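Local structure of polyhedrin (Antheraea mylitta cypovirus 4, 5A8S) at residues A[7-10]-A[16-19]; A[190-193]-A[198-201]; A[67-72]-A[91-96]; A[156-161]-A[166-171]; A[95-100]-A[135-140]. The protein forms the crystalline lattice of the polyhedra, the occlusion bodies of an insect cypovirus, which probably shield embedded virus particles outside the host. All blocks are in the same frame, centred on the assembly; numbering follows the deposited sequence.

From the N terminus, contact 1 comes first and lays residues 7-10 against the start of helix 15-29. Contact 3 then joins helix 68-71 to helix 92-97 and closes a loop without regular structure. Contact 5 begins on Gln95 and Leu96, where contact 3 ends. It closes a longer excursion through strands 115-121 and 130-134. Contact 4 pairs the ends of a short hairpin, 161-162 with 167-173, and contact 2 folds a loop onto residues 198-201, which lead into helix 200-205. None of the contacts nests or crosses. Contacts 3 and 5 touch, with centres about 9 Å apart. Contact 1 lies across the chain's centre from them.

Contact 1: residues A[7-10]-A[16-19]; sequences ALRA and RREQ
The Arg17 guanidinium has the aliphatic part of Arg9 over one face. Arg9 CG stands 4.2 Å above its plane, offset toward the rim. Water 1 lies at the edge of the same group, in its plane. The Arg9 guanidinium is used at its edge, where Glu18 OE2 sits in plane. This is a salt bridge with a fairly straight hydrogen bond, Arg9 NH2 to Glu18 OE2 at 3.1 Å and 166°. The donor meets OE2 on its anti side and lies 32° out of the carboxylate plane. The two arginine side chains cross at about a right angle. Arg9 CB touches Arg17 NH1 at 3.6 Å. The first torsion of Arg9 is 42°, which puts CG between the backbone N and the carbonyl carbon, and a later bend at chi3 turns the guanidinium back to its own loop. There Arg9 NE gives a bond of 2.9 Å to Ala10 O, and Arg9 NH2 also bonds Gly11 O. These bonds fix the rotation of the group. Water 1 bridges the segments: it donates to Leu8 O at 2.7 Å and accepts from Arg17 NH1 at 2.9 Å. Arg9 NH1 and Arg17 NE are like charges 4.4 Å apart, and the Glu18 carboxylate probably eases that closeness. The contact lies on the surface, where the N-terminal arm folds back along the first turn of helix 15-29. Asp14, just before that helix, accepts from both Ala10 N and Arg17 N and so ties the arm to the helix start.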
# COMPACT_ATOMS: atom_id res chain seq x y z
N ALA A 7 -39.83 31.91 16.16
CA ALA A 7 -38.52 32.11 16.79
C ALA A 7 -38.20 33.60 16.81
O ALA A 7 -38.70 34.35 15.97
CB ALA A 7 -37.43 31.39 16.02
N LEU A 8 -37.38 34.01 17.77
CA LEU A 8 -36.92 35.39 17.85
C LEU A 8 -35.40 35.40 17.84
O LEU A 8 -34.77 34.39 18.13
CB LEU A 8 -37.41 36.03 19.15
CG LEU A 8 -38.92 36.23 19.26
CD1 LEU A 8 -39.26 36.87 20.60
CD2 LEU A 8 -39.46 37.08 18.11
N ARG A 9 -34.83 36.54 17.49
CA ARG A 9 -33.40 36.78 17.60
C ARG A 9 -33.18 38.28 17.81
O ARG A 9 -34.11 39.07 17.63
CB ARG A 9 -32.67 36.32 16.34
CG ARG A 9 -33.38 36.66 15.05
CD ARG A 9 -32.41 36.63 13.87
NE ARG A 9 -31.55 37.81 13.86
CZ ARG A 9 -30.52 37.99 13.06
NH1 ARG A 9 -30.19 37.06 12.17
NH2 ARG A 9 -29.81 39.11 13.13
N ALA A 10 -31.98 38.66 18.21
CA ALA A 10 -31.62 40.07 18.31
C ALA A 10 -31.52 40.66 16.90
O ALA A 10 -31.54 39.93 15.91
CB ALA A 10 -30.30 40.23 19.05
N ARG A 16 -23.34 37.13 17.19
CA ARG A 16 -23.11 35.79 17.72
C ARG A 16 -23.87 34.75 16.90
O ARG A 16 -23.34 33.68 16.60
CB ARG A 16 -23.52 35.71 19.19
CG ARG A 16 -23.63 34.28 19.71
CD ARG A 16 -23.84 34.24 21.21
NE ARG A 16 -24.99 35.07 21.58
CZ ARG A 16 -25.10 35.75 22.72
NH1 ARG A 16 -24.14 35.69 23.62
NH2 ARG A 16 -26.17 36.49 22.95
N ARG A 17 -25.12 35.06 16.55
CA ARG A 17 -25.95 34.10 15.82
C ARG A 17 -25.44 33.96 14.40
O ARG A 17 -25.32 32.85 13.87
CB ARG A 17 -27.41 34.53 15.81
CG ARG A 17 -28.34 33.56 15.05
CD ARG A 17 -29.69 34.21 14.78
NE ARG A 17 -30.68 33.26 14.28
CZ ARG A 17 -31.59 32.65 15.03
NH1 ARG A 17 -31.64 32.88 16.34
NH2 ARG A 17 -32.45 31.81 14.47
N GLU A 18 -25.12 35.09 13.79
CA GLU A 18 -24.68 35.08 12.40
C GLU A 18 -23.28 34.47 12.27
O GLU A 18 -22.98 33.81 11.27
CB GLU A 18 -24.78 36.49 11.82
CG GLU A 18 -26.22 37.01 11.91
CD GLU A 18 -26.48 38.21 11.03
OE1 GLU A 18 -26.01 38.19 9.88
OE2 GLU A 18 -27.16 39.15 11.48
N GLN A 19 -22.45 34.66 13.29
CA GLN A 19 -21.16 33.98 13.38
C GLN A 19 -21.37 32.46 13.47
O GLN A 19 -20.66 31.69 12.81
CB GLN A 19 -20.36 34.49 14.60
CG GLN A 19 -19.08 33.73 14.93
CD GLN A 19 -17.99 33.90 13.90
OE1 GLN A 19 -17.80 33.06 13.02
NE2 GLN A 19 -17.24 35.00 14.00
O HOH W 1 -34.16 31.86 17.32

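Contact 2: residues A[190-193]-A[198-201]; sequences GALN and PQLA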
# COMPACT_ATOMS: atom_id res chain seq x y z
N GLY A 190 -13.81 22.24 -10.88
CA GLY A 190 -14.40 23.06 -11.93
C GLY A 190 -13.89 22.58 -13.27
O GLY A 190 -13.88 21.38 -13.54
N ALA A 191 -13.43 23.53 -14.09
CA ALA A 191 -12.86 23.24 -15.41
C ALA A 191 -11.36 22.91 -15.36
O ALA A 191 -10.77 22.53 -16.38
CB ALA A 191 -13.09 24.43 -16.32
N LEU A 192 -10.75 23.04 -14.18
CA LEU A 192 -9.35 22.66 -14.00
C LEU A 192 -9.27 21.21 -13.52
O LEU A 192 -10.07 20.78 -12.70
CB LEU A 192 -8.67 23.57 -12.98
CG LEU A 192 -7.16 23.41 -12.81
CD1 LEU A 192 -6.42 24.41 -13.69
CD2 LEU A 192 -6.76 23.60 -11.36
N ASN A 193 -8.29 20.48 -14.03
CA ASN A 193 -8.06 19.09 -13.63
C ASN A 193 -6.85 19.02 -12.71
O ASN A 193 -5.72 19.20 -13.16
CB ASN A 193 -7.84 18.21 -14.86
CG ASN A 193 -7.79 16.72 -14.52
OD1 ASN A 193 -7.67 16.33 -13.36
ND2 ASN A 193 -7.88 15.87 -15.55
N PRO A 198 0.68 20.76 -14.07
CA PRO A 198 1.42 21.22 -12.90
C PRO A 198 0.70 20.99 -11.58
O PRO A 198 1.32 21.15 -10.54
CB PRO A 198 1.58 22.73 -13.16
CG PRO A 198 0.42 23.08 -14.04
CD PRO A 198 0.23 21.88 -14.92
N GLN A 199 -0.57 20.62 -11.62
CA GLN A 199 -1.31 20.39 -10.38
C GLN A 199 -1.10 18.98 -9.84
O GLN A 199 -1.39 18.71 -8.68
CB GLN A 199 -2.81 20.62 -10.60
CG GLN A 199 -3.23 22.07 -10.38
CD GLN A 199 -2.50 23.04 -11.30
OE1 GLN A 199 -2.82 23.14 -12.49
NE2 GLN A 199 -1.52 23.74 -10.77
N LEU A 200 -0.60 18.08 -10.68
CA LEU A 200 -0.58 16.66 -10.33
C LEU A 200 0.33 16.35 -9.15
O LEU A 200 -0.04 15.57 -8.27
CB LEU A 200 -0.20 15.81 -11.55
CG LEU A 200 -0.20 14.28 -11.40
CD1 LEU A 200 1.07 13.80 -10.71
CD2 LEU A 200 -1.45 13.78 -10.66
N ALA A 201 1.52 16.94 -9.11
CA ALA A 201 2.50 16.54 -8.11
C ALA A 201 1.89 16.59 -6.72
O ALA A 201 2.06 15.66 -5.94
CB ALA A 201 3.75 17.42 -8.18
O HOH W 2 -4.15 21.43 -14.27
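This contact belongs to the surface loop between strand 179-185 and helix 200-205, where the chain folds back on itself just before the helix. Leu192 and Gln199 make the main touch, and their side chains cross at about a right angle. Leu192 CD2 meets Gln199 CG at 4.0 Å. The other methyl, Leu192 CD1, is 4.0 Å from Gln199 OE1. Both branches of the leucine therefore face the glutamine. Leu192 has CG anti to its backbone N (chi1 -173°), and this carries the two methyls toward residues 198-201. The Gln199 chain bends at chi2 (59°), which brings its amide oxygen back over Leu192. Nearer the backbone, Asn193 O lies 4.1 Å from Gln199 CB. Water 2 spans the same gap. It is placed to donate to Asn193 O at 2.9 Å and to Gln199 OE1 at 2.8 Å. It has more acceptors within reach than protons to give, so both bonds need not be made at once. The Asn193 side chain is occupied within its own loop, where OD1 accepts from Phe195 N. The following helix lies at a subunit interface: Leu200 packs on Leu200 of both the second and the third subunit, and Ala201 packs on Phe195 of the second. No direct hydrogen bond joins the two segments. Only 106 Å² is buried in total, so the link rests on light packing of leucine methyls on the glutamine chain and its amide oxygen, and on a water that may not serve both acceptors at once.

Contact 3: residues A[67-72]-A[91-96]; sequences NWRELL and QGYRQL
Arg69 lays its guanidinium flat on one face of the Tyr93 ring, the planes 26° apart and the centres 3.9 Å apart. This is a cation-pi stack. The Arg69 chain crosses the tyrosine at about a right angle, and its bend at chi3 (-74°) brings the group over the ring. Arg69 NH1 is 3.4 Å from Tyr93 CD2. Trp68 takes the ring edge instead. Its side chain runs past Tyr93 in the opposite direction, with Trp68 CE3 3.7 Å from Tyr93 CD1 and near the plane of that ring. Leu96 comes across the indole at about a right angle, and Leu96 CD1 reaches Trp68 CZ2 at 3.4 Å. The two helices that meet here, 68-71 and 92-97, are both short. The first opens with a capping box: Glu70 N bonds Asn67 OD1 at 3.2 Å, and Asn67 N bonds Glu70 OE1 at 3.0 Å. Trp68 NE1 is held by Glu176 O, and Arg69 NE forms a salt bridge with Asp78. Water 3 links Arg69 NH2 to Tyr93 OH. Both groups also reach the third subunit, Arg69 NH2 at Val213 O and Tyr93 OH at Asn212 OD1 of that chain.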
# COMPACT_ATOMS: atom_id res chain seq x y z
N ASN A 67 -9.36 -8.13 0.53
CA ASN A 67 -9.46 -9.54 0.17
C ASN A 67 -10.13 -10.35 1.27
O ASN A 67 -10.52 -9.82 2.32
CB ASN A 67 -8.11 -10.13 -0.23
CG ASN A 67 -7.07 -10.06 0.87
OD1 ASN A 67 -7.39 -10.08 2.05
ND2 ASN A 67 -5.81 -9.98 0.47
N TRP A 68 -10.28 -11.64 1.01
CA TRP A 68 -11.13 -12.48 1.83
C TRP A 68 -10.72 -12.46 3.31
O TRP A 68 -11.56 -12.25 4.20
CB TRP A 68 -11.10 -13.89 1.28
CG TRP A 68 -12.17 -14.76 1.79
CD1 TRP A 68 -13.46 -14.84 1.34
CD2 TRP A 68 -12.06 -15.70 2.86
NE1 TRP A 68 -14.15 -15.78 2.06
CE2 TRP A 68 -13.32 -16.32 2.99
CE3 TRP A 68 -11.01 -16.09 3.70
CZ2 TRP A 68 -13.56 -17.31 3.95
CZ3 TRP A 68 -11.25 -17.07 4.65
CH2 TRP A 68 -12.51 -17.67 4.77
N ARG A 69 -9.44 -12.65 3.58
CA ARG A 69 -8.97 -12.70 4.96
C ARG A 69 -9.07 -11.34 5.65
O ARG A 69 -9.32 -11.29 6.85
CB ARG A 69 -7.54 -13.24 5.04
CG ARG A 69 -7.46 -14.73 4.71
CD ARG A 69 -6.06 -15.28 4.91
NE ARG A 69 -5.17 -14.84 3.84
CZ ARG A 69 -4.26 -15.60 3.25
NH1 ARG A 69 -4.10 -16.87 3.60
NH2 ARG A 69 -3.51 -15.08 2.28
N GLU A 70 -8.89 -10.25 4.91
CA GLU A 70 -9.02 -8.92 5.50
C GLU A 70 -10.45 -8.67 5.93
O GLU A 70 -10.69 -7.95 6.89
CB GLU A 70 -8.57 -7.81 4.53
CG GLU A 70 -7.07 -7.80 4.27
CD GLU A 70 -6.65 -6.81 3.19
OE1 GLU A 70 -7.35 -6.69 2.17
OE2 GLU A 70 -5.60 -6.16 3.37
N LEU A 71 -11.39 -9.29 5.23
CA LEU A 71 -12.81 -9.11 5.51
C LEU A 71 -13.30 -9.91 6.73
O LEU A 71 -14.36 -9.62 7.27
CB LEU A 71 -13.63 -9.51 4.27
CG LEU A 71 -13.61 -8.50 3.11
CD1 LEU A 71 -14.23 -9.10 1.86
CD2 LEU A 71 -14.33 -7.20 3.50
N LEU A 72 -12.52 -10.90 7.16
CA LEU A 72 -12.95 -11.77 8.26
C LEU A 72 -13.05 -11.03 9.61
O LEU A 72 -12.21 -10.19 9.93
CB LEU A 72 -11.99 -12.96 8.43
CG LEU A 72 -11.83 -13.91 7.24
CD1 LEU A 72 -10.80 -14.98 7.58
CD2 LEU A 72 -13.17 -14.53 6.87
N GLN A 91 -7.89 -25.22 5.79
CA GLN A 91 -7.59 -24.20 4.80
C GLN A 91 -8.85 -23.80 4.04
O GLN A 91 -9.07 -24.21 2.91
CB GLN A 91 -6.52 -24.69 3.83
CG GLN A 91 -5.28 -25.24 4.54
CD GLN A 91 -4.69 -24.24 5.51
OE1 GLN A 91 -4.72 -23.03 5.29
NE2 GLN A 91 -4.15 -24.75 6.62
N GLY A 92 -9.69 -22.99 4.68
CA GLY A 92 -10.94 -22.56 4.06
C GLY A 92 -10.69 -21.52 2.98
O GLY A 92 -11.30 -21.54 1.92
N TYR A 93 -9.81 -20.57 3.27
CA TYR A 93 -9.47 -19.56 2.28
C TYR A 93 -8.93 -20.20 1.00
O TYR A 93 -9.36 -19.86 -0.11
CB TYR A 93 -8.44 -18.59 2.86
CG TYR A 93 -7.73 -17.74 1.83
CD1 TYR A 93 -8.34 -16.62 1.26
CD2 TYR A 93 -6.43 -18.04 1.46
CE1 TYR A 93 -7.66 -15.83 0.32
CE2 TYR A 93 -5.75 -17.27 0.55
CZ TYR A 93 -6.36 -16.17 -0.02
OH TYR A 93 -5.63 -15.43 -0.93
N ARG A 94 -8.01 -21.15 1.14
CA ARG A 94 -7.44 -21.83 -0.02
C ARG A 94 -8.52 -22.54 -0.83
O ARG A 94 -8.48 -22.55 -2.06
CB ARG A 94 -6.35 -22.83 0.42
CG ARG A 94 -5.49 -23.37 -0.74
CD ARG A 94 -4.38 -24.32 -0.24
NE ARG A 94 -3.67 -23.75 0.90
CZ ARG A 94 -2.87 -24.43 1.71
NH1 ARG A 94 -2.66 -25.73 1.52
NH2 ARG A 94 -2.29 -23.82 2.74
N GLN A 95 -9.51 -23.10 -0.15
CA GLN A 95 -10.57 -23.85 -0.82
C GLN A 95 -11.44 -22.94 -1.69
O GLN A 95 -11.97 -23.37 -2.72
CB GLN A 95 -11.43 -24.58 0.22
CG GLN A 95 -12.73 -25.16 -0.32
CD GLN A 95 -12.50 -26.29 -1.32
OE1 GLN A 95 -11.37 -26.67 -1.59
NE2 GLN A 95 -13.59 -26.82 -1.86
N LEU A 96 -11.57 -21.68 -1.28
CA LEU A 96 -12.36 -20.69 -2.01
C LEU A 96 -11.62 -20.08 -3.21
O LEU A 96 -12.20 -19.88 -4.28
CB LEU A 96 -12.81 -19.58 -1.07
CG LEU A 96 -14.00 -19.96 -0.17
CD1 LEU A 96 -14.04 -19.10 1.07
CD2 LEU A 96 -15.30 -19.85 -0.97
O HOH W 3 -4.21 -12.98 0.43

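Contact 4: residues A[156-161]-A[166-171]; sequences CGNQLR and LSRAVY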
# COMPACT_ATOMS: atom_id res chain seq x y z
N CYS A 156 -22.87 1.90 -8.58
CA CYS A 156 -22.62 3.33 -8.68
C CYS A 156 -23.92 4.11 -8.87
O CYS A 156 -25.01 3.56 -8.70
CB CYS A 156 -21.63 3.61 -9.82
SG CYS A 156 -22.21 3.12 -11.45
N GLY A 157 -23.81 5.38 -9.23
CA GLY A 157 -24.98 6.24 -9.36
C GLY A 157 -25.84 6.25 -8.10
O GLY A 157 -25.34 6.31 -6.99
N ASN A 158 -27.15 6.16 -8.28
CA ASN A 158 -28.07 6.24 -7.15
C ASN A 158 -28.20 4.95 -6.34
O ASN A 158 -28.97 4.90 -5.39
CB ASN A 158 -29.44 6.72 -7.61
CG ASN A 158 -29.46 8.22 -7.86
OD1 ASN A 158 -28.44 8.90 -7.74
ND2 ASN A 158 -30.63 8.74 -8.21
N GLN A 159 -27.43 3.92 -6.68
CA GLN A 159 -27.30 2.78 -5.77
C GLN A 159 -26.65 3.30 -4.49
O GLN A 159 -26.89 2.79 -3.39
CB GLN A 159 -26.47 1.67 -6.39
CG GLN A 159 -27.12 1.02 -7.60
CD GLN A 159 -26.35 -0.18 -8.10
OE1 GLN A 159 -25.54 -0.07 -9.02
NE2 GLN A 159 -26.60 -1.33 -7.49
N LEU A 160 -25.81 4.33 -4.65
CA LEU A 160 -25.28 5.08 -3.52
C LEU A 160 -26.35 6.06 -3.05
O LEU A 160 -26.60 7.07 -3.68
CB LEU A 160 -24.02 5.83 -3.94
CG LEU A 160 -22.99 5.06 -4.77
CD1 LEU A 160 -21.73 5.92 -4.99
CD2 LEU A 160 -22.65 3.73 -4.13
N ARG A 161 -27.01 5.73 -1.95
CA ARG A 161 -28.11 6.53 -1.45
C ARG A 161 -27.67 7.90 -0.94
O ARG A 161 -26.75 7.99 -0.14
CB ARG A 161 -28.81 5.79 -0.32
CG ARG A 161 -29.32 4.42 -0.73
CD ARG A 161 -29.84 3.67 0.48
NE ARG A 161 -30.93 4.39 1.12
CZ ARG A 161 -31.56 3.97 2.21
NH1 ARG A 161 -31.20 2.83 2.79
NH2 ARG A 161 -32.55 4.69 2.73
N LEU A 166 -23.29 16.23 1.49
CA LEU A 166 -21.90 15.80 1.64
C LEU A 166 -21.68 14.29 1.58
O LEU A 166 -20.54 13.84 1.54
CB LEU A 166 -21.33 16.33 2.96
CG LEU A 166 -20.81 17.76 2.99
CD1 LEU A 166 -20.46 18.17 4.42
CD2 LEU A 166 -19.59 17.91 2.09
N SER A 167 -22.75 13.49 1.58
CA SER A 167 -22.61 12.06 1.82
C SER A 167 -23.58 11.17 1.05
O SER A 167 -24.71 11.57 0.75
CB SER A 167 -22.82 11.76 3.31
OG SER A 167 -21.99 12.56 4.13
N ARG A 168 -23.11 9.96 0.76
CA ARG A 168 -23.94 8.88 0.24
C ARG A 168 -23.52 7.59 0.92
O ARG A 168 -22.41 7.48 1.41
CB ARG A 168 -23.76 8.74 -1.27
CG ARG A 168 -24.26 9.93 -2.08
CD ARG A 168 -24.23 9.67 -3.58
NE ARG A 168 -24.83 10.79 -4.31
CZ ARG A 168 -25.98 10.73 -4.98
NH1 ARG A 168 -26.66 9.59 -5.07
NH2 ARG A 168 -26.45 11.81 -5.59
N ALA A 169 -24.41 6.60 0.95
CA ALA A 169 -24.07 5.30 1.53
C ALA A 169 -24.81 4.22 0.79
O ALA A 169 -25.89 4.45 0.27
CB ALA A 169 -24.43 5.27 3.02
N VAL A 170 -24.23 3.02 0.75
CA VAL A 170 -24.83 1.91 0.03
C VAL A 170 -24.63 0.63 0.83
O VAL A 170 -23.60 0.46 1.48
CB VAL A 170 -24.21 1.73 -1.37
CG1 VAL A 170 -22.69 1.50 -1.29
CG2 VAL A 170 -24.89 0.58 -2.11
N TYR A 171 -25.63 -0.25 0.79
CA TYR A 171 -25.47 -1.59 1.35
C TYR A 171 -25.19 -2.57 0.22
O TYR A 171 -25.89 -2.57 -0.79
CB TYR A 171 -26.69 -2.03 2.15
CG TYR A 171 -26.50 -3.38 2.81
CD1 TYR A 171 -25.69 -3.51 3.93
CD2 TYR A 171 -27.12 -4.52 2.31
CE1 TYR A 171 -25.50 -4.75 4.54
CE2 TYR A 171 -26.93 -5.77 2.91
CZ TYR A 171 -26.12 -5.87 4.02
OH TYR A 171 -25.92 -7.09 4.64
O HOH W 4 -29.06 11.59 -6.92
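Arg161 and Ala169 form an antiparallel hydrogen-bonded pair, the one beta bridge between these segments. Arg161 N donates to Ala169 O at 2.8 Å, from above the carbonyl plane. The return bond, Ala169 N to Arg161 O, is 2.9 Å long and lies in the carbonyl plane on a lone pair. Arg161 O also receives a CA-H...O contact from Arg168 CA at 3.0 Å. Arg168 carries the side-chain bonding. Its chain is extended from CG to NE and reaches back to the 3-10 segment 158-159. Arg168 NH1 donates to Leu160 O at 2.9 Å, almost in line with the carbonyl and in the guanidinium plane. The same nitrogen gives a more bent bond of 3.3 Å to Asn158 OD1, coming from 44° out of the amide's carbonyl plane. Water 4 lies in the guanidinium plane, accepts from Arg168 NH2 and donates to Asn158 OD1, so that oxygen has two donors. Trp126 makes a cation-pi contact with Arg168. The Arg161 guanidinium turns away to Gly238 O. Apolar packing adds to this, with Leu160 CD2 on Val170 CG1 at 3.6 Å. The pair closes a hairpin in which strand 161-162 is the outermost strand, within this chain, of a six-stranded antiparallel sheet. Strand 167-173 lies between it and strand 115-121, whose Phe120 touches Leu160 and whose Val118 touches Val170. Ile234, on strand 233-234, packs against Arg161 and Ala169.

Contact 5: residues A[95-100]-A[135-140]; sequences QLIHPN and NMHGLN
Met136 and His137 are the central residues of a type I beta turn, Asn135 to Gly138, set against the end of helix 92-97 with Met136 CA 5.5 Å from Ile97 CA. An Asx turn, closed by Asn135 OD1 and His137 N, overlaps its start; both follow strand 130-134. Met136 is folded at chi2 and chi3, both -68°, so its methyl curls back to the helix. Met136 CE touches Leu96 CB at 3.7 Å and comes within 3.9 Å of Ile97 CB. The root of the side chain packs too, with Met136 CB 3.8 Å from Ile97 CG1. Met136 also touches Trp68 of helix 68-71. Ile97 meets both Met136 and His137. With chi1 at -170° its CG1 is anti to the backbone N, and this branch meets the imidazole obliquely, with Ile97 CG1 3.3 Å from His137 CE1. No hydrogen bond crosses between the segments, so the contact is van der Waals packing. The third subunit borders it: Asn212 of that chain packs on Ile97 and makes a weak bond to Met136 O, and Arg39 of that chain lies on His137. Past the helix end, His98 NE2 bonds Asp224 of the third subunit. Besides the backbone bond from Gly138 N to Asn135 O, a side-chain oxygen braces the turn. Asn135 OD1 accepts from His137 N at 3.0 Å and from Leu139 N at 3.1 Å, and the two donors reach it from opposite faces of the amide plane.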
# COMPACT_ATOMS: atom_id res chain seq x y z
N GLN A 95 -9.51 -23.10 -0.15
CA GLN A 95 -10.57 -23.85 -0.82
C GLN A 95 -11.44 -22.94 -1.69
O GLN A 95 -11.97 -23.37 -2.72
CB GLN A 95 -11.43 -24.58 0.22
CG GLN A 95 -12.73 -25.16 -0.32
CD GLN A 95 -12.50 -26.29 -1.32
OE1 GLN A 95 -11.37 -26.67 -1.59
NE2 GLN A 95 -13.59 -26.82 -1.86
N LEU A 96 -11.57 -21.68 -1.28
CA LEU A 96 -12.36 -20.69 -2.01
C LEU A 96 -11.62 -20.08 -3.21
O LEU A 96 -12.20 -19.88 -4.28
CB LEU A 96 -12.81 -19.58 -1.07
CG LEU A 96 -14.00 -19.96 -0.17
CD1 LEU A 96 -14.04 -19.10 1.07
CD2 LEU A 96 -15.30 -19.85 -0.97
N ILE A 97 -10.33 -19.78 -3.04
CA ILE A 97 -9.59 -19.04 -4.06
C ILE A 97 -8.94 -19.99 -5.05
O ILE A 97 -8.68 -19.62 -6.19
CB ILE A 97 -8.56 -18.05 -3.43
CG1 ILE A 97 -7.97 -17.12 -4.50
CG2 ILE A 97 -7.45 -18.79 -2.69
CD1 ILE A 97 -7.43 -15.81 -3.94
N HIS A 98 -8.70 -21.22 -4.63
CA HIS A 98 -8.22 -22.26 -5.54
C HIS A 98 -9.16 -23.44 -5.39
O HIS A 98 -8.86 -24.37 -4.65
CB HIS A 98 -6.79 -22.68 -5.19
CG HIS A 98 -6.18 -23.60 -6.20
ND1 HIS A 98 -4.94 -24.19 -6.03
CD2 HIS A 98 -6.62 -24.01 -7.41
CE1 HIS A 98 -4.66 -24.92 -7.08
NE2 HIS A 98 -5.67 -24.84 -7.94
N PRO A 99 -10.30 -23.40 -6.08
CA PRO A 99 -11.38 -24.38 -5.90
C PRO A 99 -10.92 -25.83 -5.73
O PRO A 99 -10.16 -26.36 -6.55
CB PRO A 99 -12.21 -24.21 -7.16
CG PRO A 99 -12.09 -22.73 -7.43
CD PRO A 99 -10.65 -22.42 -7.13
N ASN A 100 -11.41 -26.44 -4.66
CA ASN A 100 -11.18 -27.84 -4.38
C ASN A 100 -9.69 -28.18 -4.13
O ASN A 100 -9.25 -29.31 -4.32
CB ASN A 100 -11.82 -28.69 -5.48
CG ASN A 100 -13.35 -28.57 -5.46
OD1 ASN A 100 -13.96 -28.50 -4.39
ND2 ASN A 100 -13.97 -28.53 -6.63
N ASN A 135 -14.84 -11.26 -7.28
CA ASN A 135 -14.62 -12.63 -6.84
C ASN A 135 -13.36 -12.70 -5.96
O ASN A 135 -12.84 -11.67 -5.54
CB ASN A 135 -14.57 -13.60 -8.04
CG ASN A 135 -13.36 -13.40 -8.92
OD1 ASN A 135 -12.39 -12.74 -8.55
ND2 ASN A 135 -13.40 -14.00 -10.11
N MET A 136 -12.89 -13.90 -5.64
CA MET A 136 -11.79 -14.02 -4.68
C MET A 136 -10.53 -13.28 -5.14
O MET A 136 -9.76 -12.78 -4.32
CB MET A 136 -11.45 -15.49 -4.43
CG MET A 136 -12.55 -16.26 -3.71
SD MET A 136 -12.80 -15.74 -2.00
CE MET A 136 -11.26 -16.28 -1.25
N HIS A 137 -10.33 -13.21 -6.46
CA HIS A 137 -9.11 -12.63 -7.02
C HIS A 137 -9.20 -11.12 -7.21
O HIS A 137 -8.23 -10.50 -7.63
CB HIS A 137 -8.80 -13.29 -8.37
CG HIS A 137 -8.77 -14.78 -8.30
ND1 HIS A 137 -7.75 -15.48 -7.69
CD2 HIS A 137 -9.64 -15.72 -8.74
CE1 HIS A 137 -7.98 -16.77 -7.77
NE2 HIS A 137 -9.13 -16.95 -8.39
N GLY A 138 -10.37 -10.55 -6.93
CA GLY A 138 -10.59 -9.13 -7.15
C GLY A 138 -10.99 -8.84 -8.59
O GLY A 138 -10.87 -7.71 -9.06
N LEU A 139 -11.46 -9.87 -9.30
CA LEU A 139 -11.86 -9.72 -10.69
C LEU A 139 -13.37 -9.57 -10.81
O LEU A 139 -14.13 -10.14 -10.01
CB LEU A 139 -11.42 -10.95 -11.50
CG LEU A 139 -9.91 -11.12 -11.67
CD1 LEU A 139 -9.60 -12.54 -12.14
CD2 LEU A 139 -9.39 -10.08 -12.64
N ASN A 140 -13.82 -8.82 -11.81
CA ASN A 140 -15.25 -8.67 -12.07
C ASN A 140 -15.72 -9.51 -13.26
O ASN A 140 -16.86 -9.36 -13.72
CB ASN A 140 -15.61 -7.20 -12.29
CG ASN A 140 -14.65 -6.49 -13.25
OD1 ASN A 140 -14.41 -6.96 -14.36
ND2 ASN A 140 -14.11 -5.37 -12.82